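Local coordinates for protein putative lipase/esterase (Lactobacillus plantarum WCFS1, PDB 3BXP) that probably hydrolyses carboxylic ester bonds, as a putative carboxylesterase of the alpha/beta-hydrolase superfamily, at residues N127-A130 and E134-T137; N72-V77 and L87-A92; Q173-T176 and L180-A183; F16-Y21 and I94-T99. All blocks are in the same frame, centred on the assembly; numbering follows the deposited sequence. Where two conformers were deposited one is given.

Contact 1: N127-A130 and E134-T137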
# COMPACT_ATOMS: atom_id res chain seq x y z
N ASN B 127 -3.98 19.33 -3.45
CA ASN B 127 -5.01 18.62 -2.72
C ASN B 127 -5.17 19.23 -1.32
O ASN B 127 -6.28 19.29 -0.74
CB ASN B 127 -4.74 17.11 -2.66
CG ASN B 127 -5.97 16.33 -2.30
OD1 ASN B 127 -7.10 16.79 -2.54
ND2 ASN B 127 -5.79 15.16 -1.69
N GLY B 128 -4.06 19.71 -0.78
CA GLY B 128 -4.03 20.37 0.53
C GLY B 128 -4.47 21.81 0.55
O GLY B 128 -5.36 22.21 1.27
N VAL B 129 -3.82 22.60 -0.28
CA VAL B 129 -4.13 24.02 -0.45
C VAL B 129 -5.54 24.34 -0.96
O VAL B 129 -6.19 25.24 -0.44
CB VAL B 129 -3.10 24.64 -1.43
CG1 VAL B 129 -3.47 26.08 -1.80
CG2 VAL B 129 -1.73 24.59 -0.81
N ALA B 130 -5.97 23.63 -2.00
CA ALA B 130 -7.23 23.93 -2.71
C ALA B 130 -8.46 23.56 -1.88
O ALA B 130 -9.56 23.91 -2.28
CB ALA B 130 -7.31 23.22 -4.12
N GLU B 134 -8.42 29.18 3.74
CA GLU B 134 -7.42 30.17 4.09
C GLU B 134 -6.30 30.07 3.08
O GLU B 134 -5.80 31.09 2.61
CB GLU B 134 -6.88 29.93 5.51
N LEU B 135 -5.91 28.83 2.74
CA LEU B 135 -4.82 28.60 1.78
C LEU B 135 -5.22 28.95 0.33
O LEU B 135 -4.39 29.46 -0.45
CB LEU B 135 -4.27 27.17 1.87
CG LEU B 135 -3.58 26.80 3.18
CD1 LEU B 135 -2.89 25.49 2.99
CD2 LEU B 135 -2.55 27.87 3.64
N ARG B 136 -6.48 28.71 -0.05
CA ARG B 136 -6.95 29.17 -1.36
C ARG B 136 -6.76 30.66 -1.52
O ARG B 136 -6.41 31.17 -2.60
CB ARG B 136 -8.42 28.83 -1.58
CG ARG B 136 -8.68 27.36 -1.81
CD ARG B 136 -10.02 27.12 -2.46
NE ARG B 136 -10.15 27.80 -3.75
CZ ARG B 136 -9.95 27.23 -4.92
NH1 ARG B 136 -9.56 25.96 -4.99
NH2 ARG B 136 -10.10 27.94 -6.03
N THR B 137 -6.98 31.38 -0.42
CA THR B 137 -6.95 32.83 -0.49
C THR B 137 -5.51 33.21 -0.67
O THR B 137 -5.14 33.94 -1.60
CB THR B 137 -7.52 33.50 0.75
OG1 THR B 137 -8.94 33.32 0.77
CG2 THR B 137 -7.23 34.99 0.71

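Contact 2: N72-V77 and L87-A92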
# COMPACT_ATOMS: atom_id res chain seq x y z
N ASN B 72 1.25 20.83 -18.48
CA ASN B 72 2.67 21.06 -18.41
C ASN B 72 2.97 22.25 -17.50
O ASN B 72 3.13 23.32 -17.95
CB ASN B 72 3.21 21.29 -19.82
CG ASN B 72 3.57 19.98 -20.57
OD1 ASN B 72 3.37 18.85 -20.10
ND2 ASN B 72 4.18 20.15 -21.73
N TYR B 73 3.00 21.99 -16.21
CA TYR B 73 3.07 23.02 -15.15
C TYR B 73 4.47 23.67 -15.15
O TYR B 73 5.45 23.15 -15.69
CB TYR B 73 2.69 22.40 -13.79
CG TYR B 73 3.57 21.22 -13.51
CD1 TYR B 73 4.86 21.41 -13.05
CD2 TYR B 73 3.16 19.90 -13.78
CE1 TYR B 73 5.75 20.34 -12.84
CE2 TYR B 73 4.04 18.82 -13.60
CZ TYR B 73 5.33 19.04 -13.14
OH TYR B 73 6.20 17.97 -13.00
N GLN B 74 4.55 24.81 -14.49
CA GLN B 74 5.79 25.57 -14.39
C GLN B 74 6.98 24.73 -13.97
O GLN B 74 6.96 24.03 -12.94
CB GLN B 74 5.58 26.66 -13.34
CG GLN B 74 6.64 27.66 -13.26
CD GLN B 74 6.78 28.43 -14.53
OE1 GLN B 74 5.84 29.05 -14.99
NE2 GLN B 74 7.97 28.40 -15.12
N LEU B 75 8.09 24.93 -14.67
CA LEU B 75 9.35 24.26 -14.34
C LEU B 75 10.35 25.32 -13.88
O LEU B 75 10.08 26.54 -13.92
CB LEU B 75 9.94 23.59 -15.58
CG LEU B 75 9.06 22.55 -16.24
CD1 LEU B 75 9.70 22.07 -17.54
CD2 LEU B 75 8.78 21.44 -15.20
N ILE B 76 11.53 24.85 -13.47
CA ILE B 76 12.55 25.77 -12.92
C ILE B 76 13.37 26.38 -14.07
O ILE B 76 14.23 27.17 -13.84
CB ILE B 76 13.48 25.11 -11.84
CG1 ILE B 76 14.34 23.99 -12.40
CG2 ILE B 76 12.72 24.58 -10.65
CD1 ILE B 76 15.51 23.66 -11.47
N VAL B 77 13.10 25.95 -15.29
CA VAL B 77 13.86 26.41 -16.48
C VAL B 77 13.96 27.91 -16.52
O VAL B 77 13.02 28.62 -16.18
CB VAL B 77 13.22 25.88 -17.80
CG1 VAL B 77 13.15 24.34 -17.76
CG2 VAL B 77 11.86 26.54 -18.02
N LEU B 87 0.46 25.79 -8.84
CA LEU B 87 -0.84 25.67 -8.14
C LEU B 87 -1.94 26.51 -8.84
O LEU B 87 -3.05 26.03 -9.09
CB LEU B 87 -0.72 26.08 -6.67
CG LEU B 87 0.20 25.28 -5.79
CD1 LEU B 87 0.34 25.97 -4.44
CD2 LEU B 87 -0.30 23.84 -5.62
N GLN B 88 -1.57 27.73 -9.22
CA GLN B 88 -2.46 28.67 -9.94
C GLN B 88 -2.80 28.11 -11.32
O GLN B 88 -3.96 28.12 -11.74
CB GLN B 88 -1.82 30.08 -9.98
CG GLN B 88 -1.70 30.66 -8.58
CD GLN B 88 -0.74 31.84 -8.38
OE1 GLN B 88 0.15 32.12 -9.17
NE2 GLN B 88 -0.89 32.49 -7.24
N GLN B 89 -1.80 27.53 -12.00
CA GLN B 89 -2.01 26.92 -13.33
C GLN B 89 -2.91 25.70 -13.28
O GLN B 89 -3.73 25.49 -14.16
CB GLN B 89 -0.67 26.53 -13.93
CG GLN B 89 0.26 27.69 -14.23
CD GLN B 89 1.70 27.28 -14.57
OE1 GLN B 89 2.21 26.20 -14.17
NE2 GLN B 89 2.37 28.16 -15.32
N LEU B 90 -2.76 24.90 -12.24
CA LEU B 90 -3.61 23.73 -12.07
C LEU B 90 -5.04 24.24 -11.78
O LEU B 90 -6.00 23.75 -12.34
CB LEU B 90 -3.08 22.85 -10.96
CG LEU B 90 -3.84 21.58 -10.58
CD1 LEU B 90 -4.37 20.79 -11.81
CD2 LEU B 90 -2.97 20.69 -9.68
N GLY B 91 -5.17 25.24 -10.92
CA GLY B 91 -6.46 25.88 -10.72
C GLY B 91 -7.08 26.47 -12.00
O GLY B 91 -8.31 26.36 -12.22
N ALA B 92 -6.25 27.16 -12.78
CA ALA B 92 -6.67 27.74 -14.05
C ALA B 92 -7.10 26.65 -15.05
O ALA B 92 -7.99 26.86 -15.87
CB ALA B 92 -5.58 28.63 -14.64

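Contact 3: Q173-T176 and L180-A183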
# COMPACT_ATOMS: atom_id res chain seq x y z
N GLN B 173 15.20 26.60 -5.22
CA GLN B 173 14.88 26.94 -6.59
C GLN B 173 13.45 26.58 -6.91
O GLN B 173 12.73 27.34 -7.55
CB GLN B 173 15.81 26.27 -7.55
CG GLN B 173 15.62 26.79 -8.99
CD GLN B 173 16.24 28.17 -9.27
OE1 GLN B 173 17.23 28.58 -8.65
NE2 GLN B 173 15.69 28.84 -10.28
N ILE B 174 13.01 25.43 -6.41
CA ILE B 174 11.62 24.98 -6.66
C ILE B 174 10.70 25.96 -5.96
O ILE B 174 9.74 26.42 -6.53
CB ILE B 174 11.36 23.53 -6.17
CG1 ILE B 174 12.25 22.52 -6.96
CG2 ILE B 174 9.84 23.21 -6.20
CD1 ILE B 174 12.62 21.21 -6.21
N THR B 175 11.07 26.32 -4.73
CA THR B 175 10.39 27.39 -3.98
C THR B 175 11.07 27.67 -2.64
O THR B 175 11.51 26.76 -1.92
CB THR B 175 8.88 27.06 -3.73
OG1 THR B 175 8.24 28.11 -3.00
CG2 THR B 175 8.69 25.78 -2.94
N THR B 176 11.11 28.94 -2.31
CA THR B 176 11.59 29.38 -0.98
C THR B 176 10.41 29.45 -0.04
O THR B 176 10.55 29.83 1.12
CB THR B 176 12.20 30.77 -1.07
OG1 THR B 176 11.31 31.61 -1.81
CG2 THR B 176 13.55 30.72 -1.76
N LEU B 180 5.29 25.05 1.37
CA LEU B 180 4.93 24.17 0.25
C LEU B 180 5.94 23.08 0.11
O LEU B 180 5.88 22.31 -0.84
CB LEU B 180 4.84 24.96 -1.05
CG LEU B 180 3.74 26.01 -1.06
CD1 LEU B 180 3.83 26.90 -2.32
CD2 LEU B 180 2.40 25.35 -0.86
N TRP B 181 6.92 23.02 1.02
CA TRP B 181 7.94 21.96 0.90
C TRP B 181 7.40 20.56 1.09
O TRP B 181 7.75 19.64 0.33
CB TRP B 181 9.12 22.22 1.84
CG TRP B 181 9.97 23.30 1.36
CD1 TRP B 181 9.92 23.91 0.13
CD2 TRP B 181 11.02 23.95 2.09
NE1 TRP B 181 10.90 24.91 0.06
CE2 TRP B 181 11.58 24.93 1.25
CE3 TRP B 181 11.53 23.79 3.39
CZ2 TRP B 181 12.63 25.75 1.66
CZ3 TRP B 181 12.57 24.60 3.79
CH2 TRP B 181 13.11 25.56 2.93
N ALA B 182 6.60 20.40 2.13
CA ALA B 182 6.11 19.11 2.62
C ALA B 182 4.61 19.02 2.48
O ALA B 182 3.85 19.49 3.33
CB ALA B 182 6.54 18.90 4.06
N ALA B 183 4.17 18.39 1.39
CA ALA B 183 2.76 18.31 1.06
C ALA B 183 1.95 17.55 2.11
O ALA B 183 0.79 17.79 2.30
CB ALA B 183 2.55 17.65 -0.31

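Contact 4: F16-Y21 and I94-T99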
# COMPACT_ATOMS: atom_id res chain seq x y z
N PHE B 16 1.38 28.53 -19.82
CA PHE B 16 1.65 27.10 -19.73
C PHE B 16 0.87 26.35 -20.78
O PHE B 16 -0.19 26.81 -21.23
CB PHE B 16 1.27 26.54 -18.36
CG PHE B 16 -0.18 26.72 -18.00
CD1 PHE B 16 -0.64 27.96 -17.55
CD2 PHE B 16 -1.09 25.66 -18.07
CE1 PHE B 16 -1.96 28.14 -17.22
CE2 PHE B 16 -2.41 25.86 -17.73
CZ PHE B 16 -2.85 27.08 -17.29
N GLN B 17 1.40 25.20 -21.17
CA GLN B 17 0.76 24.41 -22.21
C GLN B 17 0.04 23.18 -21.71
O GLN B 17 0.51 22.41 -20.87
CB GLN B 17 1.75 24.06 -23.29
CG GLN B 17 2.11 25.29 -24.13
CD GLN B 17 3.24 25.00 -25.05
OE1 GLN B 17 4.09 24.16 -24.76
NE2 GLN B 17 3.28 25.70 -26.19
N ILE B 18 -1.12 22.99 -22.31
CA ILE B 18 -1.94 21.84 -22.01
C ILE B 18 -2.29 21.16 -23.33
O ILE B 18 -2.33 21.80 -24.40
CB ILE B 18 -3.23 22.25 -21.30
CG1 ILE B 18 -4.16 22.98 -22.28
CG2 ILE B 18 -2.92 23.03 -20.00
CD1 ILE B 18 -5.60 23.20 -21.72
N THR B 19 -2.55 19.87 -23.27
CA THR B 19 -3.20 19.13 -24.37
C THR B 19 -4.43 18.46 -23.79
O THR B 19 -4.34 17.69 -22.82
CB THR B 19 -2.27 18.08 -24.98
OG1 THR B 19 -1.13 18.74 -25.53
CG2 THR B 19 -2.95 17.28 -26.11
N ALA B 20 -5.57 18.71 -24.42
CA ALA B 20 -6.81 18.01 -24.06
C ALA B 20 -7.12 16.90 -25.04
O ALA B 20 -6.97 17.03 -26.24
CB ALA B 20 -7.99 18.97 -23.99
N TYR B 21 -7.50 15.80 -24.46
CA TYR B 21 -7.94 14.64 -25.23
C TYR B 21 -9.40 14.38 -24.88
O TYR B 21 -9.71 13.83 -23.81
CB TYR B 21 -7.10 13.44 -24.88
CG TYR B 21 -5.63 13.64 -25.11
CD1 TYR B 21 -5.06 13.41 -26.36
CD2 TYR B 21 -4.81 14.05 -24.08
CE1 TYR B 21 -3.70 13.57 -26.55
CE2 TYR B 21 -3.43 14.21 -24.28
CZ TYR B 21 -2.91 13.96 -25.52
OH TYR B 21 -1.55 14.11 -25.69
N ILE B 94 -8.32 23.55 -14.24
CA ILE B 94 -9.60 23.09 -13.75
C ILE B 94 -10.71 24.08 -14.20
O ILE B 94 -11.76 23.68 -14.74
CB ILE B 94 -9.62 22.91 -12.22
CG1 ILE B 94 -8.71 21.72 -11.79
CG2 ILE B 94 -11.04 22.71 -11.75
CD1 ILE B 94 -8.36 21.70 -10.28
N ASP B 95 -10.46 25.36 -14.01
CA ASP B 95 -11.41 26.38 -14.49
C ASP B 95 -11.66 26.27 -15.99
O ASP B 95 -12.79 26.19 -16.47
CB ASP B 95 -10.85 27.75 -14.14
CG ASP B 95 -11.81 28.88 -14.43
OD1 ASP B 95 -12.07 29.09 -15.60
OD2 ASP B 95 -12.23 29.60 -13.51
N TRP B 96 -10.58 26.17 -16.75
CA TRP B 96 -10.74 26.04 -18.20
C TRP B 96 -11.61 24.82 -18.58
O TRP B 96 -12.53 24.90 -19.40
CB TRP B 96 -9.37 26.00 -18.88
CG TRP B 96 -9.48 25.91 -20.36
CD1 TRP B 96 -9.74 26.94 -21.25
CD2 TRP B 96 -9.33 24.72 -21.16
NE1 TRP B 96 -9.76 26.44 -22.54
CE2 TRP B 96 -9.51 25.09 -22.50
CE3 TRP B 96 -9.05 23.37 -20.86
CZ2 TRP B 96 -9.42 24.16 -23.56
CZ3 TRP B 96 -8.97 22.46 -21.91
CH2 TRP B 96 -9.16 22.86 -23.23
N ILE B 97 -11.37 23.70 -17.91
CA ILE B 97 -12.16 22.48 -18.16
C ILE B 97 -13.63 22.78 -17.93
O ILE B 97 -14.46 22.34 -18.71
CB ILE B 97 -11.66 21.31 -17.29
CG1 ILE B 97 -10.31 20.77 -17.85
CG2 ILE B 97 -12.72 20.21 -17.19
CD1 ILE B 97 -9.49 19.95 -16.91
N THR B 98 -13.96 23.50 -16.86
CA THR B 98 -15.36 23.81 -16.59
C THR B 98 -15.97 24.62 -17.73
O THR B 98 -17.13 24.43 -18.08
CB THR B 98 -15.64 24.52 -15.22
OG1 THR B 98 -15.12 25.84 -15.18
CG2 THR B 98 -15.12 23.70 -14.08
N THR B 99 -15.19 25.51 -18.34
CA THR B 99 -15.71 26.33 -19.37
C THR B 99 -15.97 25.46 -20.60
O THR B 99 -16.73 25.87 -21.47
CB THR B 99 -14.79 27.54 -19.75
OG1 THR B 99 -13.62 27.07 -20.41
CG2 THR B 99 -14.40 28.40 -18.51

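Contact 1: N127-A130 and E134-T137
Val129 and Leu135 form the tight apolar half of this contact. Their side chains cross at about a right angle. Val129 CG1 lies 3.9 Å from Leu135 CB, and the same CB sits 3.6 Å from the backbone O of Val129. Leu135 points its CB at the 127-130 segment. The side chain then reaches back over Val129, with Leu135 CD1 3.9 Å from Val129 CA and 4.1 Å from Val129 CG2. Val129 holds CG1 anti to its backbone N (chi1 173°), which sets this branch beside Leu135 CB and leaves CG2 for Leu135 CD1. Tyr139 and Leu141 also touch Val129, so this half belongs to a wider apolar cluster.

Val129 is buried, but Ala130 and Arg136 in the other half are partly exposed. This half is loose in its polar bond, not in its spacing. Arg136 bends at chi3 and runs past the carbonyl of Ala130. Arg136 CD comes to 3.2 Å from Ala130 O. Arg136 NH1 donates to Ala130 O over 3.4 Å, a straight but weak bond, and the oxygen lies near the guanidinium plane, at its edge. Arg136 was modelled in two conformers, so this grip is doubtful. Close by, the carbonyl oxygens of Asn127 and Gly128 are both met by the hydroxyl of Thr131.

The contact is a sharp corner in which a short turn joins helix 118-129 to helix 133-138. Its chemistry suggests that apolar packing of Val129 on Leu135 probably holds the corner, while the arginine adds a long, probably variable polar touch.

Contact 2: N72-V77 and L87-A92
Gln89 reaches from helix 85-99 to the backbone of Gln74, inside the beta-alpha-beta crossover that leads from strand 67-72 to strand 110-116 in this alpha/beta-hydrolase fold. Gln89 points its CB at the 72-77 segment. Its CG packs on the ring of Phe16, and beyond it the chain is extended. Gln89 CD comes to 3.8 Å from Gln74 N. Gln89 OE1 does the main work: it accepts the N-H of Gln74 N over 2.7 Å, with an N-H...O angle of 148°. The donor lies in the carbonyl plane, on a lone pair. Gln89 OE1 is also 3.4 Å from Tyr73 CA and 3.5 Å from Gln74 CB, so it is closely packed as well as bonded. Gln89 NE2 turns to the backbone O of His14 and donates to it. Gln89 NE2 passes 3.6 Å from Gln74 OE1, and the two amide planes are 27° apart. Both ends of the buried amide are thus satisfied, and its rotation is fixed.

With a leucine in place of Gln89, the buried N-H of Gln74 and the O of His14 would probably lose their mates, and the loop would be likely to shift. The Tyr73 ring of this loop touches the residues of a probable nucleophile elbow, and its OH bonds to the O of Pro42. The Gln74 side chain is about 6 Å from a bound HEPES buffer molecule. Gln74 itself is bent at chi2, and Gln74 NE2 donates to Leu75 O over 3.1 Å, with that oxygen in the plane of the Gln74 amide.

Contact 3: Q173-T176 and L180-A183
Trp181 donates its indole N-H to the backbone carbonyl of Thr175, closing the turn that follows helix 168-174. The turn lies in the long connection between strands 150-154 and 194-199 of the alpha/beta-hydrolase sheet. The bond from Trp181 NE1 to Thr175 O is 2.8 Å long and nearly straight, at 170°. The oxygen lies in the ring plane, at the indole edge. The donor is tilted 34° from the plane of the Thr175 carbonyl. Thr175 CG2 adds apolar contact, 3.8 Å from Trp181 CD1. Thr175 CG2 also comes to 4.4 Å from Leu180 CB, so this methyl meets both neighbouring residues of the 180-183 segment.

The next shell sets these groups in place. Thr175 is the first residue to leave the helix, and its extended backbone offers the carbonyl to the indole. Its OG1 stands anti to the backbone N (chi1 180°) and bonds to the N of Asp177, an ST turn. This torsion also puts CG2 on the side of the tryptophan. Arg171 makes a cation-pi contact with the indole. A phenylalanine in place of Trp181 would probably leave Thr175 O without its donor and let the turn move against the 180-183 segment.

Farther out, Leu180 packs on Tyr83, Tyr139 and Thr125, which ties the contact to helix 118-129. The Thr175 side chain is about 7 Å from a bound HEPES buffer molecule. The backbone of Trp181 is held too: it pairs with Leu160, and its O is hydrogen-bonded to NE2 of His121.

Contact 4: F16-Y21 and I94-T99
Ile18 and Ala20 pack on Trp96, so strand 16-23 meets helix 85-99. This is the helix-on-sheet packing of an alpha/beta-hydrolase fold. The strand lies antiparallel to both of its neighbours, 2-9 and 67-72. At its start, Phe16 turns its ring to earlier residues of the same helix, Gln89, Ala92 and Thr93. Gln17 pairs through its backbone with Asn72.

Ile18 makes the main touch. Its CB points at the helix, and chi1 of 71° puts CG1 between the backbone N and the carbonyl carbon. Ile18 CD1 then sits over one face of the indole, 3.7 Å from the centroid of the Trp96 six-membered ring and 23° off its normal. This is a CH-pi contact, displaced toward the rim: the nearest ring atom to Ile18 CD1 is Trp96 CZ3, at 3.5 Å.

Thr19 points away from the helix, and its OG1 bonds to Gln6 of strand 2-9. Ala20 faces the helix again. Ala20 CB meets the edge of the indole, 4.1 Å from Trp96 CH2. Trp96 can span the gap between strand and helix because its CG is anti to the backbone N (chi1 -178°), which sends the ring outward to the sheet. Arg7 of strand 2-9 also touches it. Near the end of the helix, Thr99 OG1 donates to Trp96 O over 2.6 Å, on a lone pair in the carbonyl plane.

In the fold
Contacts 2, 3 and 4 are buried, while contact 1 is only partly so. Contacts 2 and 4 share helix 85-99, and contact 2 is nested inside the loop that contact 4 closes. They also touch: Asn72 O packs against Phe16 CB. Contact 3 touches two others. Leu180 meets Val129 of contact 1 and Leu87 of contact 2, and Ile76 packs on Gln173 and Ile174. Contacts 3 and 4 lie about 25 Å apart, centre to centre. The chemistry follows the place. Helix against sheet is purely apolar, the two buried loops each rely on one short bond to backbone, and the outer helix corner combines apolar packing with a weak arginine bond.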